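Local coordinates for protein protocadherin gamma-B3 (Homo sapiens, PDB 5K8R) that probably mediates calcium-dependent cell adhesion and may help to establish and maintain specific neuronal connections in the brain, at residues Tyr5-Glu10 against Asp58-Glu63; Asn220-Leu225 against Asp306-Asn311. One frame throughout, in Å; residues are numbered along the deposited sequence.

Interaction 1 (Tyr5-Glu10 against Asp58-Glu63); sequences YAIPEE and DRIDRE. With CA (calcium ion), chain C; CA (calcium ion), chain D.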
ATOM      1  N   TYR A   5      10.701 -57.784  28.757  1.00 30.62           N
ATOM      2  CA  TYR A   5      10.849 -56.939  29.929  1.00 30.81           C
ATOM      3  C   TYR A   5      10.429 -55.513  29.575  1.00 36.22           C
ATOM      4  O   TYR A   5      10.103 -55.201  28.429  1.00 48.37           O
ATOM      5  CB  TYR A   5      12.286 -56.986  30.452  1.00 22.37           C
ATOM      6  CG  TYR A   5      12.750 -58.369  30.847  1.00 41.65           C
ATOM      7  CD1 TYR A   5      12.397 -58.917  32.073  1.00 42.92           C
ATOM      8  CD2 TYR A   5      13.542 -59.128  29.995  1.00 41.06           C
ATOM      9  CE1 TYR A   5      12.819 -60.183  32.440  1.00 41.54           C
ATOM     10  CE2 TYR A   5      13.970 -60.394  30.354  1.00 40.98           C
ATOM     11  CZ  TYR A   5      13.605 -60.916  31.577  1.00 41.91           C
ATOM     12  OH  TYR A   5      14.028 -62.176  31.937  1.00 42.33           O
ATOM     13  N   ALA A   6      10.436 -54.637  30.577  1.00 27.23           N
ATOM     14  CA  ALA A   6      10.064 -53.240  30.373  1.00 25.02           C
ATOM     15  C   ALA A   6      10.816 -52.388  31.381  1.00 27.56           C
ATOM     16  O   ALA A   6      10.595 -52.517  32.589  1.00 46.91           O
ATOM     17  CB  ALA A   6       8.553 -53.042  30.517  1.00 31.36           C
ATOM     18  N   ILE A   7      11.700 -51.525  30.891  1.00 26.00           N
ATOM     19  CA  ILE A   7      12.533 -50.707  31.771  1.00 28.37           C
ATOM     20  C   ILE A   7      12.490 -49.256  31.309  1.00 32.04           C
ATOM     21  O   ILE A   7      12.341 -48.994  30.107  1.00 40.35           O
ATOM     22  CB  ILE A   7      13.981 -51.223  31.811  1.00 34.01           C
ATOM     23  CG1 ILE A   7      14.562 -51.298  30.397  1.00 23.17           C
ATOM     24  CG2 ILE A   7      14.049 -52.582  32.490  1.00 21.14           C
ATOM     25  CD1 ILE A   7      16.025 -51.690  30.351  1.00 35.25           C
ATOM     26  N   PRO A   8      12.605 -48.287  32.213  1.00 32.12           N
ATOM     27  CA  PRO A   8      12.719 -46.893  31.780  1.00 30.00           C
ATOM     28  C   PRO A   8      14.061 -46.638  31.115  1.00 36.41           C
ATOM     29  O   PRO A   8      15.039 -47.361  31.318  1.00 45.52           O
ATOM     30  CB  PRO A   8      12.584 -46.101  33.086  1.00 26.17           C
ATOM     31  CG  PRO A   8      13.051 -47.052  34.137  1.00 23.50           C
ATOM     32  CD  PRO A   8      12.599 -48.410  33.680  1.00 24.95           C
ATOM     33  N   GLU A   9      14.094 -45.591  30.297  1.00 34.83           N
ATOM     34  CA  GLU A   9      15.314 -45.215  29.605  1.00 32.75           C
ATOM     35  C   GLU A   9      16.283 -44.523  30.563  1.00 32.26           C
ATOM     36  O   GLU A   9      15.939 -44.163  31.692  1.00 45.13           O
ATOM     37  CB  GLU A   9      15.001 -44.299  28.423  1.00 36.32           C
ATOM     38  CG  GLU A   9      14.195 -43.067  28.805  1.00 33.91           C
ATOM     39  CD  GLU A   9      14.153 -42.022  27.706  1.00 30.62           C
ATOM     40  OE1 GLU A   9      15.113 -41.948  26.909  1.00 26.31           O
ATOM     41  OE2 GLU A   9      13.157 -41.271  27.641  1.00 42.18           O
ATOM     42  N   GLU A  10      17.520 -44.351  30.091  1.00 39.20           N
ATOM     43  CA  GLU A  10      18.552 -43.581  30.790  1.00 28.61           C
ATOM     44  C   GLU A  10      18.904 -44.180  32.151  1.00 27.31           C
ATOM     45  O   GLU A  10      19.260 -43.456  33.083  1.00 29.63           O
ATOM     46  CB  GLU A  10      18.138 -42.115  30.948  1.00 27.30           C
ATOM     47  CG  GLU A  10      17.741 -41.428  29.649  1.00 37.19           C
ATOM     48  CD  GLU A  10      18.928 -41.111  28.756  1.00 44.44           C
ATOM     49  OE1 GLU A  10      20.081 -41.297  29.198  1.00 40.76           O
ATOM     50  OE2 GLU A  10      18.704 -40.668  27.610  1.00 58.30           O
ATOM     51  N   ASP A  58      25.048 -50.105  28.366  1.00 45.23           N
ATOM     52  CA  ASP A  58      25.403 -48.773  27.896  1.00 45.17           C
ATOM     53  C   ASP A  58      24.180 -47.874  28.032  1.00 45.77           C
ATOM     54  O   ASP A  58      23.114 -48.306  28.476  1.00 49.70           O
ATOM     55  CB  ASP A  58      25.919 -48.826  26.452  1.00 42.40           C
ATOM     56  CG  ASP A  58      26.717 -47.596  26.066  1.00 73.80           C
ATOM     57  OD1 ASP A  58      27.162 -46.863  26.975  1.00 88.40           O
ATOM     58  OD2 ASP A  58      26.904 -47.364  24.854  1.00 87.42           O
ATOM     59  N   ARG A  59      24.343 -46.611  27.647  1.00 40.78           N
ATOM     60  CA  ARG A  59      23.251 -45.654  27.745  1.00 39.26           C
ATOM     61  C   ARG A  59      22.144 -46.003  26.757  1.00 31.43           C
ATOM     62  O   ARG A  59      22.397 -46.190  25.562  1.00 41.23           O
ATOM     63  CB  ARG A  59      23.758 -44.235  27.490  1.00 35.69           C
ATOM     64  CG  ARG A  59      22.658 -43.186  27.468  1.00 36.51           C
ATOM     65  CD  ARG A  59      23.231 -41.780  27.450  1.00 53.10           C
ATOM     66  NE  ARG A  59      22.181 -40.765  27.449  1.00 51.90           N
ATOM     67  CZ  ARG A  59      21.753 -40.132  26.362  1.00 50.36           C
ATOM     68  NH1 ARG A  59      22.290 -40.401  25.179  1.00 66.34           N
ATOM     69  NH2 ARG A  59      20.792 -39.224  26.456  1.00 43.92           N
ATOM     70  N   ILE A  60      20.916 -46.092  27.260  1.00 39.29           N
ATOM     71  CA  ILE A  60      19.754 -46.374  26.426  1.00 40.99           C
ATOM     72  C   ILE A  60      18.899 -45.117  26.332  1.00 39.13           C
ATOM     73  O   ILE A  60      18.046 -44.863  27.190  1.00 40.05           O
ATOM     74  CB  ILE A  60      18.946 -47.562  26.979  1.00 37.69           C
ATOM     75  CG1 ILE A  60      19.837 -48.801  27.087  1.00 38.15           C
ATOM     76  CG2 ILE A  60      17.740 -47.851  26.096  1.00 23.80           C
ATOM     77  CD1 ILE A  60      19.121 -50.025  27.607  1.00 39.19           C
ATOM     78  N   ASP A  61      19.134 -44.316  25.295  1.00 41.82           N
ATOM     79  CA  ASP A  61      18.384 -43.085  25.069  1.00 27.52           C
ATOM     80  C   ASP A  61      17.235 -43.385  24.114  1.00 38.63           C
ATOM     81  O   ASP A  61      17.458 -43.674  22.934  1.00 53.66           O
ATOM     82  CB  ASP A  61      19.297 -41.996  24.509  1.00 30.37           C
ATOM     83  CG  ASP A  61      18.542 -40.734  24.133  1.00 44.11           C
ATOM     84  OD1 ASP A  61      17.497 -40.452  24.756  1.00 34.15           O
ATOM     85  OD2 ASP A  61      18.996 -40.026  23.210  1.00 41.49           O
ATOM     86  N   ARG A  62      16.002 -43.313  24.624  1.00 30.80           N
ATOM     87  CA  ARG A  62      14.842 -43.637  23.799  1.00 27.25           C
ATOM     88  C   ARG A  62      14.669 -42.649  22.652  1.00 31.20           C
ATOM     89  O   ARG A  62      14.174 -43.023  21.583  1.00 43.58           O
ATOM     90  CB  ARG A  62      13.579 -43.674  24.659  1.00 30.30           C
ATOM     91  CG  ARG A  62      12.371 -44.264  23.954  1.00 37.52           C
ATOM     92  CD  ARG A  62      11.088 -43.583  24.392  1.00 24.33           C
ATOM     93  NE  ARG A  62      11.119 -42.155  24.097  1.00 31.92           N
ATOM     94  CZ  ARG A  62      10.828 -41.631  22.910  1.00 35.14           C
ATOM     95  NH1 ARG A  62      10.483 -42.420  21.901  1.00 31.12           N
ATOM     96  NH2 ARG A  62      10.884 -40.319  22.729  1.00 44.95           N
ATOM     97  N   GLU A  63      15.067 -41.391  22.852  1.00 29.57           N
ATOM     98  CA  GLU A  63      14.934 -40.398  21.789  1.00 33.58           C
ATOM     99  C   GLU A  63      15.831 -40.734  20.604  1.00 37.65           C
ATOM    100  O   GLU A  63      15.430 -40.562  19.447  1.00 45.39           O
ATOM    101  CB  GLU A  63      15.254 -39.002  22.324  1.00 31.58           C
ATOM    102  CG  GLU A  63      14.091 -38.325  23.033  1.00 32.13           C
ATOM    103  CD  GLU A  63      13.736 -38.986  24.349  1.00 38.88           C
ATOM    104  OE1 GLU A  63      14.658 -39.266  25.143  1.00 41.77           O
ATOM    105  OE2 GLU A  63      12.535 -39.233  24.585  1.00 38.15           O
TER
HETATM  106 CA    CA C 502      16.455 -39.595  26.760  1.00 42.41          CA
HETATM  107 CA    CA D 503      12.526 -38.961  26.974  1.00 34.45          CA

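Interaction 2 (Asn220-Leu225 against Asp306-Asn311); sequences NVAENL and DISDEN. With CA (calcium ion), chain F; CA (calcium ion), chain G; CA (calcium ion), chain E.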
ATOM      1  N   ASN A 220      -1.749  39.717   2.749  1.00 41.00           N
ATOM      2  CA  ASN A 220      -1.849  40.946   1.973  1.00 36.99           C
ATOM      3  C   ASN A 220      -0.489  41.243   1.357  1.00 38.97           C
ATOM      4  O   ASN A 220       0.512  41.343   2.074  1.00 47.96           O
ATOM      5  CB  ASN A 220      -2.317  42.113   2.848  1.00 54.96           C
ATOM      6  CG  ASN A 220      -2.733  43.330   2.037  1.00 71.48           C
ATOM      7  OD1 ASN A 220      -2.100  43.677   1.038  1.00 72.46           O
ATOM      8  ND2 ASN A 220      -3.805  43.985   2.466  1.00 77.25           N
ATOM      9  N   VAL A 221      -0.457  41.379   0.032  1.00 42.80           N
ATOM     10  CA  VAL A 221       0.762  41.701  -0.698  1.00 40.07           C
ATOM     11  C   VAL A 221       0.486  42.887  -1.610  1.00 44.36           C
ATOM     12  O   VAL A 221      -0.626  43.059  -2.117  1.00 54.94           O
ATOM     13  CB  VAL A 221       1.287  40.497  -1.512  1.00 41.52           C
ATOM     14  CG1 VAL A 221       1.749  39.387  -0.581  1.00 39.35           C
ATOM     15  CG2 VAL A 221       0.215  39.989  -2.463  1.00 42.91           C
ATOM     16  N   ALA A 222       1.509  43.713  -1.811  1.00 54.68           N
ATOM     17  CA  ALA A 222       1.364  44.871  -2.677  1.00 44.41           C
ATOM     18  C   ALA A 222       1.364  44.447  -4.144  1.00 43.22           C
ATOM     19  O   ALA A 222       1.860  43.379  -4.512  1.00 55.77           O
ATOM     20  CB  ALA A 222       2.480  45.882  -2.415  1.00 35.42           C
ATOM     21  N   GLU A 223       0.792  45.309  -4.988  1.00 39.69           N
ATOM     22  CA  GLU A 223       0.660  44.971  -6.401  1.00 41.92           C
ATOM     23  C   GLU A 223       2.001  45.003  -7.125  1.00 44.57           C
ATOM     24  O   GLU A 223       2.172  44.312  -8.135  1.00 58.32           O
ATOM     25  CB  GLU A 223      -0.331  45.915  -7.080  1.00 44.92           C
ATOM     26  CG  GLU A 223      -0.016  47.388  -6.902  1.00 51.92           C
ATOM     27  CD  GLU A 223      -0.915  48.274  -7.740  1.00 47.22           C
ATOM     28  OE1 GLU A 223      -1.433  47.792  -8.769  1.00 46.78           O
ATOM     29  OE2 GLU A 223      -1.110  49.449  -7.367  1.00 58.54           O
ATOM     30  N   ASN A 224       2.962  45.782  -6.630  1.00 41.68           N
ATOM     31  CA  ASN A 224       4.268  45.855  -7.272  1.00 66.19           C
ATOM     32  C   ASN A 224       5.174  44.725  -6.794  1.00 67.40           C
ATOM     33  O   ASN A 224       6.401  44.867  -6.782  1.00 65.74           O
ATOM     34  CB  ASN A 224       4.923  47.215  -7.010  1.00 88.46           C
ATOM     35  CG  ASN A 224       5.223  47.448  -5.543  1.00 98.44           C
ATOM     36  OD1 ASN A 224       4.517  46.949  -4.668  1.00106.97           O
ATOM     37  ND2 ASN A 224       6.274  48.211  -5.268  1.00 96.05           N
ATOM     38  N   LEU A 225       4.580  43.605  -6.403  1.00 53.86           N
ATOM     39  CA  LEU A 225       5.351  42.455  -5.950  1.00 48.60           C
ATOM     40  C   LEU A 225       6.049  41.803  -7.135  1.00 44.84           C
ATOM     41  O   LEU A 225       5.381  41.440  -8.113  1.00 48.21           O
ATOM     42  CB  LEU A 225       4.441  41.449  -5.249  1.00 43.95           C
ATOM     43  CG  LEU A 225       5.117  40.228  -4.622  1.00 53.91           C
ATOM     44  CD1 LEU A 225       6.067  40.649  -3.512  1.00 38.45           C
ATOM     45  CD2 LEU A 225       4.078  39.246  -4.099  1.00 48.02           C
ATOM     46  N   ASP A 306      -4.926  39.046  -0.747  1.00 43.49           N
ATOM     47  CA  ASP A 306      -5.418  40.401  -0.936  1.00 41.20           C
ATOM     48  C   ASP A 306      -4.298  41.290  -1.459  1.00 47.00           C
ATOM     49  O   ASP A 306      -3.151  41.193  -1.015  1.00 53.95           O
ATOM     50  CB  ASP A 306      -5.969  40.964   0.375  1.00 37.32           C
ATOM     51  CG  ASP A 306      -7.151  40.172   0.895  1.00 48.83           C
ATOM     52  OD1 ASP A 306      -7.945  39.674   0.069  1.00 46.56           O
ATOM     53  OD2 ASP A 306      -7.287  40.047   2.130  1.00 58.42           O
ATOM     54  N   ILE A 307      -4.639  42.155  -2.412  1.00 43.51           N
ATOM     55  CA  ILE A 307      -3.681  43.044  -3.056  1.00 44.44           C
ATOM     56  C   ILE A 307      -3.967  44.469  -2.603  1.00 47.96           C
ATOM     57  O   ILE A 307      -5.117  44.922  -2.643  1.00 48.26           O
ATOM     58  CB  ILE A 307      -3.745  42.926  -4.587  1.00 44.74           C
ATOM     59  CG1 ILE A 307      -3.429  41.494  -5.020  1.00 52.30           C
ATOM     60  CG2 ILE A 307      -2.781  43.904  -5.239  1.00 38.04           C
ATOM     61  CD1 ILE A 307      -3.356  41.313  -6.518  1.00 71.18           C
ATOM     62  N   SER A 308      -2.922  45.170  -2.171  1.00 48.10           N
ATOM     63  CA  SER A 308      -3.029  46.549  -1.723  1.00 47.92           C
ATOM     64  C   SER A 308      -2.613  47.502  -2.837  1.00 46.08           C
ATOM     65  O   SER A 308      -1.780  47.173  -3.686  1.00 39.19           O
ATOM     66  CB  SER A 308      -2.169  46.786  -0.479  1.00 50.11           C
ATOM     67  OG  SER A 308      -0.833  46.372  -0.697  1.00 59.04           O
ATOM     68  N   ASP A 309      -3.201  48.695  -2.820  1.00 43.26           N
ATOM     69  CA  ASP A 309      -3.009  49.656  -3.896  1.00 34.93           C
ATOM     70  C   ASP A 309      -1.663  50.362  -3.774  1.00 31.75           C
ATOM     71  O   ASP A 309      -1.233  50.733  -2.678  1.00 42.90           O
ATOM     72  CB  ASP A 309      -4.140  50.684  -3.892  1.00 44.64           C
ATOM     73  CG  ASP A 309      -4.017  51.693  -5.018  1.00 41.33           C
ATOM     74  OD1 ASP A 309      -3.550  51.316  -6.113  1.00 31.46           O
ATOM     75  OD2 ASP A 309      -4.391  52.865  -4.806  1.00 37.35           O
ATOM     76  N   GLU A 310      -1.001  50.542  -4.914  1.00 40.48           N
ATOM     77  CA  GLU A 310       0.231  51.308  -5.014  1.00 42.14           C
ATOM     78  C   GLU A 310       0.045  52.424  -6.033  1.00 42.26           C
ATOM     79  O   GLU A 310      -0.737  52.299  -6.979  1.00 41.01           O
ATOM     80  CB  GLU A 310       1.414  50.419  -5.422  1.00 56.65           C
ATOM     81  CG  GLU A 310       1.955  49.548  -4.299  1.00 64.99           C
ATOM     82  CD  GLU A 310       2.832  50.323  -3.335  1.00 75.86           C
ATOM     83  OE1 GLU A 310       3.758  51.021  -3.802  1.00 81.50           O
ATOM     84  OE2 GLU A 310       2.593  50.240  -2.113  1.00 83.17           O
ATOM     85  N   ASN A 311       0.770  53.523  -5.830  1.00 47.30           N
ATOM     86  CA  ASN A 311       0.651  54.696  -6.696  1.00 42.51           C
ATOM     87  C   ASN A 311       1.560  54.525  -7.915  1.00 34.27           C
ATOM     88  O   ASN A 311       2.611  55.155  -8.052  1.00 44.63           O
ATOM     89  CB  ASN A 311       0.976  55.965  -5.919  1.00 51.95           C
ATOM     90  CG  ASN A 311       0.614  57.224  -6.682  1.00 50.89           C
ATOM     91  OD1 ASN A 311      -0.245  57.203  -7.563  1.00 51.40           O
ATOM     92  ND2 ASN A 311       1.265  58.329  -6.342  1.00 36.89           N
TER
HETATM   93 CA    CA F 505      -2.466  51.248  -8.347  1.00 37.37          CA
HETATM   94 CA    CA G 506      -1.248  48.966 -10.927  1.00 47.09          CA
HETATM   95 CA    CA E 504      -2.045  57.896  -9.091  1.00 38.71          CA
HETATM   96  O   HOH W   1       0.004  47.060 -12.008  1.00 38.88           O

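Interaction 1 (Tyr5-Glu10 against Asp58-Glu63)
Glu9 and Glu63 bring carboxylates from the two segments together around a pair of calcium ions. Glu9 spans the pair, with OE1 2.7 Å from the chain C ion and OE2 2.5 Å from the chain D ion. Glu63 answers from the other segment: its OE1 is shared by both ions, and OE2 joins it on the chain D ion in a bidentate grip. Glu10 OE2 and Asp61 OD1 add two more ligands to the chain C ion, to which Asp98 also contributes. Asp95, the carbonyl of Ile96, Asp98 and Asp131 fill out the chain D site.

Backbone N-H groups reach two of the calcium-binding oxygens, and a third pairs the two backbones. Arg62 N donates to Glu9 OE1 at 2.8 Å, arriving 42° above the carboxylate plane. Glu9 CG lies between its own N and carbonyl carbon (chi1 55°), and the chain runs extended from there to the metals. Asp61 is the N-cap of helix 62-65, its OD1 accepting from Glu63 N while also holding calcium. The backbone pair is Glu10 N to Ile60 O, at 3.0 Å.

Two arginines add charge pairing. Arg59 NE forms a salt bridge with Glu10 OE1 at 2.8 Å, although the hydrogen bond within it is weak; Asp61 CB lies over one face of that guanidinium, toward its rim. Within the second segment, Arg62 NH2 meets Glu63 OE2 at 2.7 Å.

Apolar contact is slight: Ile7 CD1 and Ile60 CD1 are 4.5 Å apart, and both side chains also touch Phe45.

Acidic oxygens as close as the 3.1 Å between Glu10 OE2 and Asp61 OD1 would probably repel one another without metal. The contact therefore probably depends on calcium for its order, as expected at a cadherin interdomain junction, where Asp131 of the second repeat joins ligands of the first.

Interaction 2 (Asn220-Leu225 against Asp306-Asn311)
Glu310 N gives Glu223 OE2 the shortest hydrogen bond between the segments, at 2.7 Å, from the anti side and 20° out of the carboxylate plane. The same oxygen binds the chain F calcium at 2.5 Å, beside Glu310 O and Asp309 OD1, whereas OE1 reaches the chain G ion; Asp309 also has Ser346 as a polar partner outside the segments. Glu223 CG lies between N and carbonyl carbon (chi1 54°), with the chain extended beyond it. Asn311 OD1 continues the series to the chain E ion.

Behind this site, strands 216-222 and 298-308 pair in parallel. Val221 N bonds to Asp306 O at 2.9 Å and Ser308 N to Val221 O at 3.1 Å, followed by a weak bond from Glu223 N to Ser308 O.

In the packing, Ile307 CG2 touches Glu223 CB at 3.7 Å. The Glu310 carboxylate stacks on the Asn224 amide, their planes 4° apart, and Glu310 CG approaches Ala222 CB. An alanine at Glu310 would probably leave the Asn224 amide without its stacking partner and without the CG contact, freer to turn.

Calcium ligation thus begins where the parallel pairing ends, tying the edge of the third repeat's sheet to the metals at its junction with the fourth.

Interactions 1 and 2 are corresponding calcium sites of a serial cadherin array, at the junctions of repeats 1-2 and 3-4. Their centres lie 99 Å apart and their nearest atoms about 82 Å, so they do not touch; the junction containing Glu114 and Asp207 comes between them in sequence. In each, a glutamate just after strand 3-8 or strand 216-222 bridges two calcium ions. The partners differ: in interaction 1 it meets the start of helix 62-65 with its N-cap Asp61, and in interaction 2 the linker after strand 298-308. The matching residues of the other half are Asp95 and Ile96 in the first site, Asp278 and Glu280 in the second. Repeated along the chain, such sites are consistent with calcium stiffening an elongated ectodomain.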